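Local coordinates for protein ribonucleoside-diphosphate reductase small chain 2 (Saccharomyces cerevisiae, PDB 1JK0) that forms part of ribonucleotide reductase, which makes deoxyribonucleotides from ribonucleotides for DNA synthesis, and is required for folding of its partner small subunit and for assembly with the large subunits, at residues L174-L179 against A232-K237; D17-E22 against N170-Y175; T80-L85 against A195-L200. All blocks are in the same frame, centred on the assembly; numbering follows the deposited sequence.

Interaction 1: residues L174-L179 against A232-K237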
loop_
_atom_site.group_PDB
_atom_site.type_symbol
_atom_site.label_atom_id
_atom_site.label_comp_id
_atom_site.label_asym_id
_atom_site.label_seq_id
_atom_site.Cartn_x
_atom_site.Cartn_y
_atom_site.Cartn_z
ATOM N N LEU B 174 1.768 14.603 22.451
ATOM C CA LEU B 174 2.288 15.418 21.356
ATOM C C LEU B 174 3.046 14.549 20.355
ATOM O O LEU B 174 3.613 13.517 20.723
ATOM C CB LEU B 174 3.222 16.491 21.898
ATOM C CG LEU B 174 2.583 17.620 22.703
ATOM C CD1 LEU B 174 3.679 18.503 23.296
ATOM C CD2 LEU B 174 1.665 18.431 21.809
ATOM N N TYR B 175 3.064 14.979 19.097
ATOM C CA TYR B 175 3.728 14.245 18.021
ATOM C C TYR B 175 5.168 13.868 18.338
ATOM O O TYR B 175 5.573 12.711 18.173
ATOM C CB TYR B 175 3.690 15.060 16.730
ATOM C CG TYR B 175 4.338 14.361 15.560
ATOM C CD1 TYR B 175 3.851 13.142 15.101
ATOM C CD2 TYR B 175 5.453 14.907 14.924
ATOM C CE1 TYR B 175 4.455 12.482 14.042
ATOM C CE2 TYR B 175 6.061 14.255 13.862
ATOM C CZ TYR B 175 5.556 13.041 13.426
ATOM O OH TYR B 175 6.146 12.388 12.374
ATOM N N ALA B 176 5.946 14.847 18.786
ATOM C CA ALA B 176 7.334 14.588 19.118
ATOM C C ALA B 176 7.396 13.477 20.151
ATOM O O ALA B 176 8.231 12.584 20.053
ATOM C CB ALA B 176 7.986 15.840 19.656
ATOM N N GLU B 177 6.505 13.535 21.139
ATOM C CA GLU B 177 6.462 12.519 22.177
ATOM C C GLU B 177 6.168 11.145 21.586
ATOM O O GLU B 177 6.967 10.209 21.743
ATOM C CB GLU B 177 5.413 12.877 23.226
ATOM C CG GLU B 177 5.877 13.959 24.189
ATOM C CD GLU B 177 4.787 14.422 25.137
ATOM O OE1 GLU B 177 5.074 15.320 25.958
ATOM O OE2 GLU B 177 3.651 13.898 25.055
ATOM N N ARG B 178 5.032 11.029 20.901
ATOM C CA ARG B 178 4.640 9.769 20.277
ATOM C C ARG B 178 5.791 9.212 19.448
ATOM O O ARG B 178 5.949 8.002 19.324
ATOM C CB ARG B 178 3.430 9.967 19.366
ATOM C CG ARG B 178 2.234 10.616 20.030
ATOM C CD ARG B 178 0.964 10.359 19.232
ATOM N NE ARG B 178 0.735 11.306 18.142
ATOM C CZ ARG B 178 0.295 12.545 18.318
ATOM N NH1 ARG B 178 0.046 12.986 19.540
ATOM N NH2 ARG B 178 0.078 13.333 17.273
ATOM N N LEU B 179 6.593 10.096 18.869
ATOM C CA LEU B 179 7.723 9.650 18.072
ATOM C C LEU B 179 8.733 8.939 18.967
ATOM O O LEU B 179 9.106 7.800 18.703
ATOM C CB LEU B 179 8.372 10.845 17.369
ATOM C CG LEU B 179 8.442 10.845 15.840
ATOM C CD1 LEU B 179 7.264 10.121 15.213
ATOM C CD2 LEU B 179 8.487 12.279 15.383
ATOM N N ALA B 232 14.244 14.646 14.709
ATOM C CA ALA B 232 15.297 15.610 14.430
ATOM C C ALA B 232 14.810 16.804 13.629
ATOM O O ALA B 232 15.269 17.921 13.831
ATOM C CB ALA B 232 16.428 14.934 13.699
ATOM N N HIS B 233 13.871 16.585 12.724
ATOM C CA HIS B 233 13.379 17.685 11.910
ATOM C C HIS B 233 12.238 18.469 12.535
ATOM O O HIS B 233 11.634 19.322 11.894
ATOM C CB HIS B 233 12.988 17.160 10.528
ATOM C CG HIS B 233 14.147 16.605 9.764
ATOM N ND1 HIS B 233 15.440 16.666 10.240
ATOM C CD2 HIS B 233 14.216 15.970 8.572
ATOM C CE1 HIS B 233 16.255 16.091 9.378
ATOM N NE2 HIS B 233 15.537 15.659 8.355
ATOM N N LEU B 234 11.950 18.190 13.796
ATOM C CA LEU B 234 10.887 18.888 14.494
ATOM C C LEU B 234 11.441 20.195 15.050
ATOM O O LEU B 234 12.471 20.201 15.726
ATOM C CB LEU B 234 10.354 18.007 15.618
ATOM C CG LEU B 234 8.875 17.618 15.572
ATOM C CD1 LEU B 234 8.391 17.381 14.145
ATOM C CD2 LEU B 234 8.702 16.384 16.426
ATOM N N ARG B 235 10.754 21.296 14.755
ATOM C CA ARG B 235 11.163 22.629 15.192
ATOM C C ARG B 235 11.014 22.869 16.691
ATOM O O ARG B 235 11.775 23.631 17.298
ATOM C CB ARG B 235 10.342 23.666 14.455
ATOM C CG ARG B 235 10.635 23.729 12.994
ATOM C CD ARG B 235 9.552 24.525 12.333
ATOM N NE ARG B 235 9.837 24.795 10.938
ATOM C CZ ARG B 235 9.097 25.603 10.199
ATOM N NH1 ARG B 235 8.040 26.196 10.739
ATOM N NH2 ARG B 235 9.420 25.833 8.936
ATOM N N THR B 236 10.012 22.217 17.267
ATOM C CA THR B 236 9.695 22.322 18.681
ATOM C C THR B 236 9.899 20.948 19.319
ATOM O O THR B 236 9.070 20.051 19.145
ATOM C CB THR B 236 8.218 22.727 18.864
ATOM O OG1 THR B 236 7.858 23.670 17.851
ATOM C CG2 THR B 236 7.989 23.345 20.225
ATOM N N LYS B 237 11.001 20.773 20.038
ATOM C CA LYS B 237 11.262 19.501 20.699
ATOM C C LYS B 237 10.577 19.546 22.067
ATOM O O LYS B 237 10.323 20.618 22.602
ATOM C CB LYS B 237 12.762 19.304 20.892
ATOM C CG LYS B 237 13.611 19.480 19.637
ATOM C CD LYS B 237 13.649 18.211 18.806
ATOM C CE LYS B 237 14.844 18.205 17.859
ATOM N NZ LYS B 237 14.826 19.358 16.916
#
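At the N-terminal turn of helix 175-188, Tyr-175, Ala-176 and Leu-179 pack against Leu-234 in the loop that leaves helix 207-232, an apolar contact between a helix start and an inter-helix loop of the ferritin-like fold. Both methyls of Leu-234 touch the Tyr-175 ring: Leu-234 CD1 at its edge, in plane, 3.9 Å from Tyr-175 CE2, and CD2 obliquely. Of the two, CD2 alone reaches Ala-176. Leu-234 CD2 sits 3.4 Å from Ala-176 CB and close to its CA; Leu-179 CD2 is more distant from that methyl, at 4.2 Å. CG of Tyr-175 stands anti to the backbone N (chi1 -179°), and the side chain's end comes nearer the loop than its CB bond would suggest. The contact buries 155 Å² in all. The loop is also braced from within: Lys-237 NZ folds back to donate to Leu-234 O at 2.8 Å, approaching nearly along the C=O axis. Thr-236 OG1 and Arg-235 N bond to the carboxylate of Glu-25. Around the contact, Leu-230 and Phe-231 of helix 207-232 touch the same helical turn, Phe-104 of helix 101-107 packs on Leu-179, and Met-18 of helix 13-21 lies against Ala-176.

Interaction 2: residues D17-E22 against N170-Y175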
loop_
_atom_site.group_PDB
_atom_site.type_symbol
_atom_site.label_atom_id
_atom_site.label_comp_id
_atom_site.label_asym_id
_atom_site.label_seq_id
_atom_site.Cartn_x
_atom_site.Cartn_y
_atom_site.Cartn_z
ATOM N N ASP B 17 2.010 24.817 25.050
ATOM C CA ASP B 17 2.544 25.645 23.975
ATOM C C ASP B 17 2.941 24.810 22.762
ATOM O O ASP B 17 2.670 25.191 21.620
ATOM C CB ASP B 17 3.750 26.444 24.471
ATOM C CG ASP B 17 3.371 27.497 25.504
ATOM O OD1 ASP B 17 4.250 28.301 25.880
ATOM O OD2 ASP B 17 2.198 27.525 25.941
ATOM N N MET B 18 3.584 23.670 23.010
ATOM C CA MET B 18 3.997 22.778 21.937
ATOM C C MET B 18 2.745 22.331 21.174
ATOM O O MET B 18 2.747 22.237 19.948
ATOM C CB MET B 18 4.732 21.573 22.518
ATOM C CG MET B 18 5.815 21.021 21.610
ATOM S SD MET B 18 6.836 19.709 22.349
ATOM C CE MET B 18 6.409 18.352 21.320
ATOM N N LYS B 19 1.670 22.064 21.908
ATOM C CA LYS B 19 0.413 21.648 21.296
ATOM C C LYS B 19 -0.062 22.700 20.284
ATOM O O LYS B 19 -0.615 22.363 19.238
ATOM C CB LYS B 19 -0.672 21.459 22.365
ATOM C CG LYS B 19 -0.369 20.420 23.449
ATOM C CD LYS B 19 -1.371 20.529 24.607
ATOM C CE LYS B 19 -1.087 19.524 25.725
ATOM N NZ LYS B 19 -1.424 18.114 25.361
ATOM N N GLU B 20 0.145 23.975 20.594
ATOM C CA GLU B 20 -0.290 25.030 19.690
ATOM C C GLU B 20 0.760 25.266 18.621
ATOM O O GLU B 20 0.470 25.808 17.555
ATOM C CB GLU B 20 -0.519 26.327 20.456
ATOM C CG GLU B 20 -1.819 27.010 20.105
ATOM C CD GLU B 20 -3.020 26.197 20.557
ATOM O OE1 GLU B 20 -3.096 25.882 21.768
ATOM O OE2 GLU B 20 -3.884 25.877 19.706
ATOM N N ALA B 21 1.987 24.860 18.926
ATOM C CA ALA B 21 3.099 25.029 18.008
ATOM C C ALA B 21 3.130 23.946 16.931
ATOM O O ALA B 21 3.561 24.200 15.809
ATOM C CB ALA B 21 4.418 25.041 18.781
ATOM N N GLU B 22 2.676 22.741 17.250
ATOM C CA GLU B 22 2.691 21.680 16.257
ATOM C C GLU B 22 2.066 22.101 14.929
ATOM O O GLU B 22 2.063 21.332 13.976
ATOM C CB GLU B 22 1.974 20.436 16.780
ATOM C CG GLU B 22 2.632 19.804 17.978
ATOM C CD GLU B 22 2.128 18.399 18.234
ATOM O OE1 GLU B 22 0.901 18.171 18.165
ATOM O OE2 GLU B 22 2.966 17.521 18.515
ATOM N N ASN B 170 -2.878 7.666 24.228
ATOM C CA ASN B 170 -3.427 8.737 25.057
ATOM C C ASN B 170 -3.638 10.019 24.255
ATOM O O ASN B 170 -2.729 10.504 23.583
ATOM C CB ASN B 170 -2.491 8.991 26.256
ATOM C CG ASN B 170 -2.771 10.312 26.955
ATOM O OD1 ASN B 170 -3.923 10.720 27.091
ATOM N ND2 ASN B 170 -1.716 10.975 27.417
ATOM N N ASP B 171 -4.850 10.560 24.325
ATOM C CA ASP B 171 -5.182 11.782 23.606
ATOM C C ASP B 171 -4.210 12.891 24.001
ATOM O O ASP B 171 -3.640 13.570 23.152
ATOM C CB ASP B 171 -6.621 12.205 23.928
ATOM C CG ASP B 171 -7.122 13.336 23.027
ATOM O OD1 ASP B 171 -6.631 14.480 23.164
ATOM O OD2 ASP B 171 -8.008 13.080 22.178
ATOM N N ASP B 172 -4.009 13.054 25.299
ATOM C CA ASP B 172 -3.120 14.083 25.801
ATOM C C ASP B 172 -1.657 13.756 25.521
ATOM O O ASP B 172 -0.877 13.489 26.440
ATOM C CB ASP B 172 -3.359 14.271 27.299
ATOM C CG ASP B 172 -2.445 15.303 27.906
ATOM O OD1 ASP B 172 -2.314 16.408 27.324
ATOM O OD2 ASP B 172 -1.865 15.006 28.972
ATOM N N SER B 173 -1.299 13.782 24.239
ATOM C CA SER B 173 0.066 13.500 23.794
ATOM C C SER B 173 0.466 14.392 22.617
ATOM O O SER B 173 -0.389 14.876 21.877
ATOM C CB SER B 173 0.189 12.035 23.370
ATOM O OG SER B 173 -0.675 11.749 22.282
ATOM N N LEU B 174 1.768 14.603 22.451
ATOM C CA LEU B 174 2.288 15.418 21.356
ATOM C C LEU B 174 3.046 14.549 20.355
ATOM O O LEU B 174 3.613 13.517 20.723
ATOM C CB LEU B 174 3.222 16.491 21.898
ATOM C CG LEU B 174 2.583 17.620 22.703
ATOM C CD1 LEU B 174 3.679 18.503 23.296
ATOM C CD2 LEU B 174 1.665 18.431 21.809
ATOM N N TYR B 175 3.064 14.979 19.097
ATOM C CA TYR B 175 3.728 14.245 18.021
ATOM C C TYR B 175 5.168 13.868 18.338
ATOM O O TYR B 175 5.573 12.711 18.173
ATOM C CB TYR B 175 3.690 15.060 16.730
ATOM C CG TYR B 175 4.338 14.361 15.560
ATOM C CD1 TYR B 175 3.851 13.142 15.101
ATOM C CD2 TYR B 175 5.453 14.907 14.924
ATOM C CE1 TYR B 175 4.455 12.482 14.042
ATOM C CE2 TYR B 175 6.061 14.255 13.862
ATOM C CZ TYR B 175 5.556 13.041 13.426
ATOM O OH TYR B 175 6.146 12.388 12.374
#
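Leu-174 fills the angle between Met-18 and Lys-19 of helix 13-21 and Glu-22 just after its end, and the directions of these four side chains define the contact. The two methyls of Leu-174 meet different neighbours. CD1, set anti to CA by chi2 (174°), meets Met-18, whose side chain crosses the leucine obliquely. Met-18 CB lies 3.3 Å from Leu-174 CD1, and the bend at chi3 brings Met-18 CE back to 3.4 Å from the same methyl, Leu-174 CD1. CD2 faces Lys-19, which crosses at about a right angle and offers its aliphatic part, Lys-19 CG being 3.3 Å from Leu-174 CD2.

Beyond the leucine the lysine becomes polar. Its chain runs extended to CE and then bends at chi4 (-72°), placing Lys-19 NZ 2.7 Å from Asp-172 OD1 in a salt bridge nearly in line with the C-O bond. Asp-172 is the centre of an inverse gamma turn, and its CB bond points away from the helix; the carboxylate nevertheless reaches the lysine. Arg-15 makes a long, weak ion pair with the other oxygen, OD2, and may add slightly to the positive charge around the carboxylate.

Glu-22 works at the other end of the contact. Extended beyond CG, it passes alongside Leu-174 and brings Glu-22 OE2 to 2.6 Å from Tyr-175 N, accepting through its syn lone pair with an N-H...O angle of 141°. A negative charge at this place would be expected to interact favourably with the helix dipole. The arrangement is that of a helix N-terminus with Leu-174 at the N-cap: a carboxylate from a distant segment takes a first-turn N-H, while the N-terminal helix 13-21 lies against the start of helix 175-188.

Interaction 3: residues T80-L85 against A195-L200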
loop_
_atom_site.group_PDB
_atom_site.type_symbol
_atom_site.label_atom_id
_atom_site.label_comp_id
_atom_site.label_asym_id
_atom_site.label_seq_id
_atom_site.Cartn_x
_atom_site.Cartn_y
_atom_site.Cartn_z
ATOM N N THR B 80 12.248 -24.392 24.664
ATOM C CA THR B 80 11.103 -23.716 25.247
ATOM C C THR B 80 11.267 -22.206 25.063
ATOM O O THR B 80 10.293 -21.486 24.835
ATOM C CB THR B 80 10.978 -24.063 26.746
ATOM O OG1 THR B 80 11.039 -25.487 26.906
ATOM C CG2 THR B 80 9.652 -23.560 27.305
ATOM N N TYR B 81 12.510 -21.739 25.151
ATOM C CA TYR B 81 12.824 -20.322 24.993
ATOM C C TYR B 81 12.347 -19.830 23.638
ATOM O O TYR B 81 11.387 -19.066 23.532
ATOM C CB TYR B 81 14.334 -20.110 25.096
ATOM C CG TYR B 81 14.752 -18.666 24.969
ATOM C CD1 TYR B 81 14.108 -17.673 25.712
ATOM C CD2 TYR B 81 15.804 -18.291 24.137
ATOM C CE1 TYR B 81 14.495 -16.342 25.636
ATOM C CE2 TYR B 81 16.204 -16.958 24.051
ATOM C CZ TYR B 81 15.542 -15.990 24.805
ATOM O OH TYR B 81 15.914 -14.671 24.732
ATOM N N ILE B 82 13.051 -20.275 22.606
ATOM C CA ILE B 82 12.736 -19.936 21.233
ATOM C C ILE B 82 11.230 -20.001 21.027
ATOM O O ILE B 82 10.662 -19.190 20.305
ATOM C CB ILE B 82 13.429 -20.919 20.283
ATOM C CG1 ILE B 82 14.942 -20.794 20.457
ATOM C CG2 ILE B 82 13.002 -20.665 18.848
ATOM C CD1 ILE B 82 15.737 -21.836 19.721
ATOM N N GLY B 83 10.592 -20.970 21.674
ATOM C CA GLY B 83 9.154 -21.121 21.555
ATOM C C GLY B 83 8.433 -19.816 21.818
ATOM O O GLY B 83 7.732 -19.313 20.946
ATOM N N ASN B 84 8.604 -19.262 23.014
ATOM C CA ASN B 84 7.958 -17.999 23.371
ATOM C C ASN B 84 8.481 -16.859 22.490
ATOM O O ASN B 84 7.706 -16.041 21.988
ATOM C CB ASN B 84 8.205 -17.680 24.853
ATOM C CG ASN B 84 7.654 -18.754 25.786
ATOM O OD1 ASN B 84 6.438 -18.977 25.858
ATOM N ND2 ASN B 84 8.550 -19.428 26.504
ATOM N N LEU B 85 9.802 -16.823 22.308
ATOM C CA LEU B 85 10.485 -15.819 21.483
ATOM C C LEU B 85 9.744 -15.631 20.165
ATOM O O LEU B 85 9.483 -14.506 19.741
ATOM C CB LEU B 85 11.919 -16.276 21.202
ATOM C CG LEU B 85 12.911 -15.322 20.536
ATOM C CD1 LEU B 85 12.453 -14.963 19.132
ATOM C CD2 LEU B 85 13.054 -14.083 21.395
ATOM N N ALA B 195 19.310 -9.759 20.834
ATOM C CA ALA B 195 20.511 -9.940 21.631
ATOM C C ALA B 195 20.692 -11.426 21.944
ATOM O O ALA B 195 21.808 -11.955 21.906
ATOM C CB ALA B 195 20.397 -9.137 22.917
ATOM N N SER B 196 19.583 -12.099 22.236
ATOM C CA SER B 196 19.602 -13.524 22.565
ATOM C C SER B 196 19.959 -14.383 21.373
ATOM O O SER B 196 20.927 -15.144 21.417
ATOM C CB SER B 196 18.239 -13.967 23.083
ATOM O OG SER B 196 17.852 -13.196 24.205
ATOM N N MET B 197 19.165 -14.262 20.313
ATOM C CA MET B 197 19.375 -15.031 19.097
ATOM C C MET B 197 20.735 -14.779 18.469
ATOM O O MET B 197 21.281 -15.650 17.798
ATOM C CB MET B 197 18.262 -14.744 18.091
ATOM C CG MET B 197 16.909 -15.273 18.518
ATOM S SD MET B 197 16.954 -17.025 18.958
ATOM C CE MET B 197 16.670 -16.932 20.729
ATOM N N PHE B 198 21.290 -13.591 18.674
ATOM C CA PHE B 198 22.608 -13.322 18.121
ATOM C C PHE B 198 23.578 -14.260 18.843
ATOM O O PHE B 198 24.591 -14.692 18.287
ATOM C CB PHE B 198 23.002 -11.849 18.324
ATOM C CG PHE B 198 22.810 -10.990 17.091
ATOM C CD1 PHE B 198 21.863 -9.970 17.072
ATOM C CD2 PHE B 198 23.584 -11.199 15.951
ATOM C CE1 PHE B 198 21.692 -9.172 15.935
ATOM C CE2 PHE B 198 23.417 -10.404 14.808
ATOM C CZ PHE B 198 22.473 -9.393 14.803
ATOM N N TRP B 199 23.245 -14.584 20.088
ATOM C CA TRP B 199 24.062 -15.487 20.882
ATOM C C TRP B 199 23.861 -16.908 20.351
ATOM O O TRP B 199 24.772 -17.503 19.770
ATOM C CB TRP B 199 23.658 -15.403 22.363
ATOM C CG TRP B 199 24.314 -16.439 23.242
ATOM C CD1 TRP B 199 23.691 -17.245 24.158
ATOM C CD2 TRP B 199 25.704 -16.817 23.257
ATOM N NE1 TRP B 199 24.602 -18.102 24.732
ATOM C CE2 TRP B 199 25.843 -17.861 24.200
ATOM C CE3 TRP B 199 26.844 -16.376 22.563
ATOM C CZ2 TRP B 199 27.079 -18.474 24.467
ATOM C CZ3 TRP B 199 28.075 -16.986 22.829
ATOM C CH2 TRP B 199 28.178 -18.024 23.774
ATOM N N LEU B 200 22.652 -17.436 20.534
ATOM C CA LEU B 200 22.301 -18.788 20.091
ATOM C C LEU B 200 22.673 -19.079 18.639
ATOM O O LEU B 200 22.737 -20.242 18.228
ATOM C CB LEU B 200 20.799 -19.026 20.287
ATOM C CG LEU B 200 20.223 -20.410 19.968
ATOM C CD1 LEU B 200 20.855 -21.468 20.863
ATOM C CD2 LEU B 200 18.712 -20.377 20.168
#
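CG of Tyr-81 is anti to its backbone N (chi1 -179°), and the ring's hydroxyl end meets Ser-196, while Met-197 bends at chi2 (-53°) and again at chi3 to bring its CE back against that ring. Tyr-81 OH and Ser-196 OG are modelled 2.5 Å apart as a hydrogen bond, a length too short to be taken literally; either may be the donor. The serine oxygen lies at the ring edge, near its plane, and is also bonded to Gly-192 O within its own helix. Tyr-81 and Met-197 slide past each other in opposite directions, Met-197 CE lying obliquely to the ring, 3.4 Å from Tyr-81 CE2. Met-197 CE also lies 4.1 Å from Leu-85 CG. Farther along, Ile-82 crosses Leu-200 at about a right angle, with Ile-82 CD1 3.3 Å from Leu-200 CD2. A phenylalanine in place of Tyr-81 would remove the hydroxyl and would probably leave Ser-196 OG without its partner on the other helix.

The axes of the two short segments come within 12.0 Å, N-to-C directions 140° apart, roughly antiparallel; at this spacing side chains make the contact, chiefly Tyr-81, Met-197, Ile-82 and Leu-200. This is helix-on-helix packing in the ferritin-like bundle of the R2 family, and Leu-85 brings it to about 5 Å, between side chains, from Tyr-131, predicted to be an active-site residue.

Overall arrangement
Interactions 1 and 2 are neighbours, their centres about 9 Å apart, and share Leu-174 and Tyr-175: the start of helix 175-188 is held on one flank by the loop 232-237 and on another by helix 13-21. Met-18 joins them, packing on both Ala-176 and Thr-236. Interaction 1 is buried and apolar across its segments, whereas interaction 2 is partly buried and grades from a leucine centre to a salt bridge toward solvent. Interaction 3, also partly buried, lies on the opposite side of the chain's centre, about 34 Å and 39 Å from the other two, centre to centre. There, two helices meet through apolar groups and one hydroxyl pair, without charges.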